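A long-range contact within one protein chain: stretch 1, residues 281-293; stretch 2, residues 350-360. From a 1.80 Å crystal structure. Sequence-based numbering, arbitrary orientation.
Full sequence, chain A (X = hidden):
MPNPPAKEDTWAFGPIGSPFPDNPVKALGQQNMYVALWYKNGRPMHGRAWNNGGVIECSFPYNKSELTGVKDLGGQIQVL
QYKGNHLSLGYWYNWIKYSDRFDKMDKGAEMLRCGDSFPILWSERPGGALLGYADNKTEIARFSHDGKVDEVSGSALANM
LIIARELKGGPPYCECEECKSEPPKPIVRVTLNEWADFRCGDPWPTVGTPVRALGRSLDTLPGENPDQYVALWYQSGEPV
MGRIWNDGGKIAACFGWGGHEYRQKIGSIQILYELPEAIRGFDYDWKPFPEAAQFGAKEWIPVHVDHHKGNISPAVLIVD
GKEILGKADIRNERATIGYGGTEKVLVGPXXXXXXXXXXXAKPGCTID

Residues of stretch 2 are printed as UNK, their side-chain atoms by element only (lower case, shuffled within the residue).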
ATOM      1  N   GLY A 281      -8.419   5.627 -14.259  1.00 21.83           N
ATOM      2  CA  GLY A 281      -7.774   5.819 -15.526  1.00 21.34           C
ATOM      3  C   GLY A 281      -7.477   4.506 -16.215  1.00 20.30           C
ATOM      4  O   GLY A 281      -6.736   4.493 -17.157  1.00 20.60           O
ATOM      5  N   PHE A 282      -8.010   3.408 -15.691  1.00 19.81           N
ATOM      6  CA  PHE A 282      -7.749   2.070 -16.196  1.00 19.57           C
ATOM      7  C   PHE A 282      -8.888   1.124 -15.808  1.00 19.74           C
ATOM      8  O   PHE A 282      -9.630   1.398 -14.851  1.00 20.06           O
ATOM      9  CB  PHE A 282      -6.403   1.564 -15.645  1.00 19.37           C
ATOM     10  CG  PHE A 282      -6.359   1.530 -14.148  1.00 18.22           C
ATOM     11  CD1 PHE A 282      -6.787   0.411 -13.451  1.00 18.89           C
ATOM     12  CD2 PHE A 282      -5.927   2.646 -13.443  1.00 16.76           C
ATOM     13  CE1 PHE A 282      -6.776   0.405 -12.049  1.00 17.08           C
ATOM     14  CE2 PHE A 282      -5.910   2.645 -12.054  1.00 17.81           C
ATOM     15  CZ  PHE A 282      -6.340   1.523 -11.369  1.00 17.24           C
ATOM     16  N   ASP A 283      -9.034   0.022 -16.549  1.00 19.19           N
ATOM     17  CA  ASP A 283      -9.968  -1.018 -16.235  1.00 20.39           C
ATOM     18  C   ASP A 283      -9.267  -2.353 -16.006  1.00 19.91           C
ATOM     19  O   ASP A 283      -8.246  -2.640 -16.619  1.00 19.57           O
ATOM     20  CB  ASP A 283     -10.972  -1.207 -17.410  1.00 20.92           C
ATOM     21  CG  ASP A 283     -11.703   0.098 -17.731  1.00 23.23           C
ATOM     22  OD1 ASP A 283     -12.358   0.632 -16.808  1.00 26.28           O
ATOM     23  OD2 ASP A 283     -11.587   0.697 -18.826  1.00 26.62           O
ATOM     24  N   TYR A 284      -9.867  -3.198 -15.178  1.00 19.98           N
ATOM     25  CA  TYR A 284      -9.322  -4.517 -14.890  1.00 19.55           C
ATOM     26  C   TYR A 284     -10.018  -5.583 -15.726  1.00 20.41           C
ATOM     27  O   TYR A 284     -11.217  -5.472 -15.990  1.00 19.21           O
ATOM     28  CB  TYR A 284      -9.562  -4.905 -13.423  1.00 19.10           C
ATOM     29  CG  TYR A 284      -8.709  -4.168 -12.423  1.00 16.73           C
ATOM     30  CD1 TYR A 284      -9.283  -3.488 -11.377  1.00 16.61           C
ATOM     31  CD2 TYR A 284      -7.326  -4.168 -12.527  1.00 17.73           C
ATOM     32  CE1 TYR A 284      -8.504  -2.834 -10.397  1.00 16.90           C
ATOM     33  CE2 TYR A 284      -6.552  -3.453 -11.617  1.00 17.27           C
ATOM     34  CZ  TYR A 284      -7.133  -2.815 -10.547  1.00 15.86           C
ATOM     35  OH  TYR A 284      -6.322  -2.131  -9.635  1.00 15.23           O
ATOM     36  N   ASP A 285      -9.283  -6.638 -16.038  1.00 19.49           N
ATOM     37  CA  ASP A 285      -9.827  -7.869 -16.581  1.00 20.70           C
ATOM     38  C   ASP A 285      -8.821  -8.983 -16.367  1.00 19.79           C
ATOM     39  O   ASP A 285      -7.639  -8.717 -16.196  1.00 21.81           O
ATOM     40  CB  ASP A 285      -9.996  -7.701 -18.089  1.00 21.48           C
ATOM     41  CG  ASP A 285     -10.952  -8.714 -18.692  1.00 24.27           C
ATOM     42  OD1 ASP A 285     -11.664  -9.470 -17.963  1.00 25.06           O
ATOM     43  OD2 ASP A 285     -11.007  -8.760 -19.931  1.00 29.65           O
ATOM     44  N   TRP A 286      -9.268 -10.221 -16.377  1.00 19.17           N
ATOM     45  CA  TRP A 286      -8.382 -11.354 -16.158  1.00 18.36           C
ATOM     46  C   TRP A 286      -8.081 -11.896 -17.518  1.00 19.79           C
ATOM     47  O   TRP A 286      -9.014 -12.093 -18.307  1.00 19.76           O
ATOM     48  CB  TRP A 286      -9.019 -12.397 -15.251  1.00 18.00           C
ATOM     49  CG  TRP A 286      -9.273 -11.857 -13.875  1.00 18.21           C
ATOM     50  CD1 TRP A 286     -10.280 -10.998 -13.490  1.00 20.08           C
ATOM     51  CD2 TRP A 286      -8.510 -12.122 -12.712  1.00 15.20           C
ATOM     52  NE1 TRP A 286     -10.184 -10.732 -12.148  1.00 18.18           N
ATOM     53  CE2 TRP A 286      -9.101 -11.398 -11.641  1.00 17.80           C
ATOM     54  CE3 TRP A 286      -7.371 -12.883 -12.453  1.00 16.85           C
ATOM     55  CZ2 TRP A 286      -8.600 -11.430 -10.351  1.00 15.76           C
ATOM     56  CZ3 TRP A 286      -6.876 -12.895 -11.151  1.00 15.36           C
ATOM     57  CH2 TRP A 286      -7.521 -12.197 -10.115  1.00 15.10           C
ATOM     58  N   LYS A 287      -6.801 -12.062 -17.817  1.00 20.79           N
ATOM     59  CA  LYS A 287      -6.347 -12.468 -19.162  1.00 20.28           C
ATOM     60  C   LYS A 287      -5.505 -13.725 -19.092  1.00 20.96           C
ATOM     61  O   LYS A 287      -4.784 -13.923 -18.104  1.00 18.93           O
ATOM     62  CB  LYS A 287      -5.509 -11.363 -19.798  1.00 20.98           C
ATOM     63  CG  LYS A 287      -6.211 -10.032 -19.982  1.00 22.16           C
ATOM     64  CD  LYS A 287      -7.401 -10.207 -20.993  1.00 26.16           C
ATOM     65  CE  LYS A 287      -7.905  -8.866 -21.502  1.00 29.69           C
ATOM     66  NZ  LYS A 287      -9.284  -9.008 -22.090  1.00 29.90           N
ATOM     67  N   PRO A 288      -5.591 -14.596 -20.123  1.00 21.15           N
ATOM     68  CA  PRO A 288      -4.760 -15.790 -20.188  1.00 21.45           C
ATOM     69  C   PRO A 288      -3.320 -15.385 -20.124  1.00 19.98           C
ATOM     70  O   PRO A 288      -2.939 -14.342 -20.663  1.00 19.36           O
ATOM     71  CB  PRO A 288      -5.138 -16.442 -21.556  1.00 21.66           C
ATOM     72  CG  PRO A 288      -6.546 -15.955 -21.828  1.00 22.83           C
ATOM     73  CD  PRO A 288      -6.509 -14.517 -21.284  1.00 21.36           C
ATOM     74  N   PHE A 289      -2.534 -16.215 -19.465  1.00 21.15           N
ATOM     75  CA  PHE A 289      -1.144 -15.923 -19.199  1.00 20.00           C
ATOM     76  C   PHE A 289      -0.341 -15.470 -20.472  1.00 20.33           C
ATOM     77  O   PHE A 289       0.431 -14.519 -20.397  1.00 20.75           O
ATOM     78  CB  PHE A 289      -0.488 -17.119 -18.500  1.00 20.06           C
ATOM     79  CG  PHE A 289       0.933 -16.879 -18.105  1.00 20.22           C
ATOM     80  CD1 PHE A 289       1.267 -16.537 -16.793  1.00 18.64           C
ATOM     81  CD2 PHE A 289       1.969 -17.023 -19.019  1.00 22.34           C
ATOM     82  CE1 PHE A 289       2.572 -16.327 -16.425  1.00 20.17           C
ATOM     83  CE2 PHE A 289       3.298 -16.792 -18.632  1.00 22.98           C
ATOM     84  CZ  PHE A 289       3.586 -16.421 -17.340  1.00 22.48           C
ATOM     85  N   PRO A 290      -0.471 -16.144 -21.607  1.00 21.59           N
ATOM     86  CA  PRO A 290       0.298 -15.720 -22.786  1.00 21.94           C
ATOM     87  C   PRO A 290      -0.062 -14.345 -23.298  1.00 22.18           C
ATOM     88  O   PRO A 290       0.797 -13.653 -23.817  1.00 23.52           O
ATOM     89  CB  PRO A 290       0.019 -16.833 -23.809  1.00 22.68           C
ATOM     90  CG  PRO A 290      -0.464 -17.987 -22.989  1.00 22.18           C
ATOM     91  CD  PRO A 290      -1.236 -17.377 -21.865  1.00 22.18           C
ATOM     92  N   GLU A 291      -1.314 -13.934 -23.129  1.00 21.99           N
ATOM     93  CA  GLU A 291      -1.721 -12.590 -23.462  1.00 22.09           C
ATOM     94  C   GLU A 291      -1.193 -11.582 -22.436  1.00 22.21           C
ATOM     95  O   GLU A 291      -0.634 -10.540 -22.793  1.00 20.73           O
ATOM     96  CB  GLU A 291      -3.243 -12.533 -23.606  1.00 22.61           C
ATOM     97  CG  GLU A 291      -3.746 -11.170 -24.019  1.00 24.78           C
ATOM     98  CD  GLU A 291      -5.260 -11.073 -24.117  1.00 26.53           C
ATOM     99  OE1 GLU A 291      -5.969 -12.106 -24.016  1.00 27.48           O
ATOM    100  OE2 GLU A 291      -5.721  -9.935 -24.283  1.00 29.57           O
ATOM    101  N   ALA A 292      -1.324 -11.930 -21.159  1.00 21.99           N
ATOM    102  CA  ALA A 292      -0.789 -11.106 -20.084  1.00 22.93           C
ATOM    103  C   ALA A 292       0.692 -10.817 -20.243  1.00 22.67           C
ATOM    104  O   ALA A 292       1.151  -9.750 -19.910  1.00 21.20           O
ATOM    105  CB  ALA A 292      -1.068 -11.780 -18.706  1.00 23.21           C
ATOM    106  N   ALA A 293       1.431 -11.773 -20.771  1.00 24.85           N
ATOM    107  CA  ALA A 293       2.881 -11.654 -20.958  1.00 25.66           C
ATOM    108  C   ALA A 293       3.331 -10.659 -22.048  1.00 27.00           C
ATOM    109  O   ALA A 293       4.521 -10.376 -22.154  1.00 28.15           O
ATOM    110  CB  ALA A 293       3.476 -13.020 -21.226  1.00 26.28           C
ATOM    111  N   UNK A 350       3.430 -25.084 -17.550  1.00 27.97           N
ATOM    112  CA  UNK A 350       2.336 -25.302 -16.635  1.00 26.74           C
ATOM    113  C   UNK A 350       1.679 -23.982 -16.184  1.00 25.21           C
ATOM    114  O   UNK A 350       0.563 -24.031 -15.703  1.00 23.98           O
ATOM    115  c   UNK A 350       2.784 -26.095 -15.436  1.00 27.43           C
ATOM    116  N   UNK A 351       2.340 -22.832 -16.334  1.00 24.53           N
ATOM    117  CA  UNK A 351       1.710 -21.552 -15.947  1.00 24.32           C
ATOM    118  C   UNK A 351       0.904 -20.913 -17.076  1.00 24.79           C
ATOM    119  O   UNK A 351       0.159 -19.964 -16.848  1.00 23.55           O
ATOM    120  c   UNK A 351       2.694 -20.506 -15.368  1.00 24.94           C
ATOM    121  c   UNK A 351       3.540 -19.854 -16.458  1.00 25.22           C
ATOM    122  c   UNK A 351       3.597 -21.117 -14.287  1.00 23.68           C
ATOM    123  N   UNK A 352       1.034 -21.444 -18.294  1.00 24.94           N
ATOM    124  CA  UNK A 352       0.371 -20.837 -19.440  1.00 24.97           C
ATOM    125  C   UNK A 352      -1.172 -20.908 -19.340  1.00 24.44           C
ATOM    126  O   UNK A 352      -1.824 -20.069 -19.936  1.00 25.03           O
ATOM    127  c   UNK A 352       2.345 -21.186 -21.018  1.00 27.47           C
ATOM    128  n   UNK A 352       2.975 -21.604 -22.177  1.00 31.01           N
ATOM    129  c   UNK A 352       3.301 -20.604 -20.257  1.00 29.35           C
ATOM    130  c   UNK A 352       4.256 -21.268 -22.119  1.00 33.25           C
ATOM    131  n   UNK A 352       4.483 -20.660 -20.964  1.00 30.33           N
ATOM    132  c   UNK A 352       0.884 -21.445 -20.755  1.00 25.54           C
ATOM    133  N   UNK A 353      -1.728 -21.859 -18.581  1.00 24.55           N
ATOM    134  CA  UNK A 353      -3.172 -21.918 -18.294  1.00 25.05           C
ATOM    135  C   UNK A 353      -3.693 -20.909 -17.224  1.00 24.35           C
ATOM    136  O   UNK A 353      -4.949 -20.795 -17.006  1.00 24.21           O
ATOM    137  c   UNK A 353      -3.600 -23.315 -17.846  1.00 26.17           C
ATOM    138  o   UNK A 353      -2.790 -23.825 -16.776  1.00 26.31           O
ATOM    139  N   UNK A 354      -2.771 -20.219 -16.553  1.00 22.61           N
ATOM    140  CA  UNK A 354      -3.120 -19.244 -15.501  1.00 22.54           C
ATOM    141  C   UNK A 354      -3.945 -18.116 -16.127  1.00 20.83           C
ATOM    142  O   UNK A 354      -3.740 -17.776 -17.281  1.00 20.64           O
ATOM    143  c   UNK A 354      -1.858 -18.597 -14.822  1.00 23.69           C
ATOM    144  s   UNK A 354      -1.082 -19.755 -13.725  1.00 32.77           S
ATOM    145  N   UNK A 355      -4.806 -17.490 -15.333  1.00 19.16           N
ATOM    146  CA  UNK A 355      -5.497 -16.286 -15.747  1.00 20.09           C
ATOM    147  C   UNK A 355      -4.957 -15.152 -14.861  1.00 19.58           C
ATOM    148  O   UNK A 355      -5.039 -15.226 -13.642  1.00 21.15           O
ATOM    149  c   UNK A 355      -8.741 -15.641 -18.305  1.00 25.55           C
ATOM    150 se   UNK A 355      -7.615 -17.156 -18.196  1.00 32.26          SE
ATOM    151  c   UNK A 355      -7.658 -17.630 -16.320  1.00 24.06           C
ATOM    152  c   UNK A 355      -7.016 -16.431 -15.592  1.00 19.43           C
ATOM    153  N   UNK A 356      -4.369 -14.126 -15.461  1.00 18.75           N
ATOM    154  CA  UNK A 356      -3.635 -13.112 -14.705  1.00 18.73           C
ATOM    155  C   UNK A 356      -4.457 -11.832 -14.627  1.00 17.47           C
ATOM    156  O   UNK A 356      -5.048 -11.408 -15.617  1.00 17.01           O
ATOM    157  c   UNK A 356      -1.515 -11.717 -14.703  1.00 18.93           C
ATOM    158  c   UNK A 356      -1.462 -14.063 -15.330  1.00 18.65           C
ATOM    159  c   UNK A 356      -2.258 -12.838 -15.365  1.00 18.90           C
ATOM    160  N   UNK A 357      -4.502 -11.175 -13.466  1.00 16.67           N
ATOM    161  CA  UNK A 357      -5.238  -9.907 -13.365  1.00 15.64           C
ATOM    162  C   UNK A 357      -4.412  -8.837 -14.078  1.00 17.54           C
ATOM    163  O   UNK A 357      -3.250  -8.613 -13.727  1.00 17.43           O
ATOM    164  c   UNK A 357      -6.175  -8.117 -11.801  1.00 16.37           C
ATOM    165  c   UNK A 357      -7.587  -8.200 -12.430  1.00 13.38           C
ATOM    166  c   UNK A 357      -6.231  -7.600 -10.404  1.00 14.97           C
ATOM    167  c   UNK A 357      -5.475  -9.490 -11.892  1.00 15.25           C
ATOM    168  N   UNK A 358      -4.997  -8.231 -15.101  1.00 16.71           N
ATOM    169  CA  UNK A 358      -4.381  -7.166 -15.862  1.00 17.77           C
ATOM    170  C   UNK A 358      -5.257  -5.936 -15.837  1.00 17.30           C
ATOM    171  O   UNK A 358      -6.427  -5.967 -15.377  1.00 17.52           O
ATOM    172  c   UNK A 358      -4.198  -7.577 -17.323  1.00 18.45           C
ATOM    173  s   UNK A 358      -3.165  -9.045 -17.535  1.00 20.79           S
ATOM    174  N   UNK A 359      -4.639  -4.840 -16.260  1.00 17.42           N
ATOM    175  CA  UNK A 359      -5.324  -3.597 -16.434  1.00 18.45           C
ATOM    176  C   UNK A 359      -4.859  -2.916 -17.727  1.00 19.74           C
ATOM    177  O   UNK A 359      -3.764  -3.140 -18.217  1.00 19.15           O
ATOM    178  n   UNK A 359      -2.760   0.930 -12.343  1.00 19.26           N
ATOM    179  n   UNK A 359      -0.574   0.477 -12.877  1.00 18.47           N
ATOM    180  c   UNK A 359      -1.837   0.143 -12.916  1.00 19.84           C
ATOM    181  n   UNK A 359      -2.181  -0.972 -13.536  1.00 17.73           N
ATOM    182  c   UNK A 359      -5.095  -2.651 -15.247  1.00 18.31           C
ATOM    183  c   UNK A 359      -3.546  -1.379 -13.757  1.00 16.80           C
ATOM    184  c   UNK A 359      -3.683  -2.358 -14.910  1.00 17.37           C
ATOM    185  N   UNK A 360      -5.731  -2.055 -18.230  1.00 21.46           N
ATOM    186  CA  UNK A 360      -5.527  -1.367 -19.505  1.00 22.02           C
ATOM    187  C   UNK A 360      -5.890   0.072 -19.303  1.00 20.89           C
ATOM    188  O   UNK A 360      -7.000   0.366 -18.857  1.00 20.26           O
ATOM    189  n   UNK A 360      -6.506  -2.098 -25.694  1.00 41.85           N
ATOM    190  c   UNK A 360      -6.647  -1.188 -24.490  1.00 38.14           C
ATOM    191  c   UNK A 360      -6.465  -1.925 -20.580  1.00 23.05           C
ATOM    192  c   UNK A 360      -6.364  -1.133 -21.922  1.00 26.05           C
ATOM    193  c   UNK A 360      -6.868  -1.969 -23.128  1.00 32.57           C
TER
HETATM  194  O   HOH W   1      -9.313   0.358 -20.435  1.00 26.31           O

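Position 350 carries a single side-chain carbon and lies out of reach of stretch 1: A350, a lead-in. At 351 one carbon bears two more, a beta-branched fork, and one tip sits over the face of the F289 ring. This is V351; its CG2 is 3.7 Å from the centroid of the F289 ring, a CH-pi contact that sets a methyl over the ring face. Position 352 has one carbon leading to a five-membered ring of three carbons and two nitrogens, lying beside the F289 ring; only histidine supplies it. The H352 and F289 planes are near parallel, at 13°, but slid so far that the rings barely overlap.

At 353 a carbon carries an oxygen; the CA-to-CB bond points away from stretch 1 and the side chain touches nothing there: S353. Position 354 has a carbon and a sulfur, its CB 4.2 Å from CB of F289, hence C354. Its N bonds to O of V351 at 3.0 Å, closing a type I turn, while its own O accepts from N of F289 at 2.9 Å. The turn thus meets the start of the helix that follows P288.

Position 355 is an unbranched chain of two carbons, selenium and a carbon, with the selenium near P288: M355, present as selenomethionine. Its chain folds back, all three chi angles m, bringing SE within 3.7 Å of CA of P288. At 356 the three-carbon fork returns on the opposite face of the sheet, against A292 and F289. This is V356, with CB 3.7 Å from CB of A292 and CG2 4.0 Å from CD1 of F289.

Four carbons forked at the second, lying against W286 and Y284, mark 357 as leucine. CB of L357 stands 3.7 Å from the centroid of the six-membered ring of W286, and its CD1 reaches CB of Y284 at 4.0 Å, so one side chain serves two aromatics. Position 358 is again a carbon and a sulfur, the sulfur near A292 and K287. In C358, SG fits 3.6 Å from CB of A292 and 4.0 Å from CB of K287.

At 359 three carbons, a nitrogen and a carbon with two more nitrogens place their end group over the face of the F282 ring: R359. Its CZ lies 4.7 Å from that ring's centroid, a cation-pi contact. At 360 four carbons end in nitrogen, and the end leads away from stretch 1: K360. A water donates to its O and to OD2 of D283, at 2.8 Å each.

The contact works as an antiparallel strand pair. D283, D285 and K287 exchange paired N-to-O hydrogen bonds with K360, C358 and V356. Alternation sorts the side chains: Y284, W286 and P288 share a face with R359, L357 and M355, while V356 and C358 turn the other way to meet A292. The backbone bonds hold the strands together and could form in other registers too; what is particular to this pairing is which side chains meet on each face.

Stretch 2 (350-360) AVHSCMVLCRK
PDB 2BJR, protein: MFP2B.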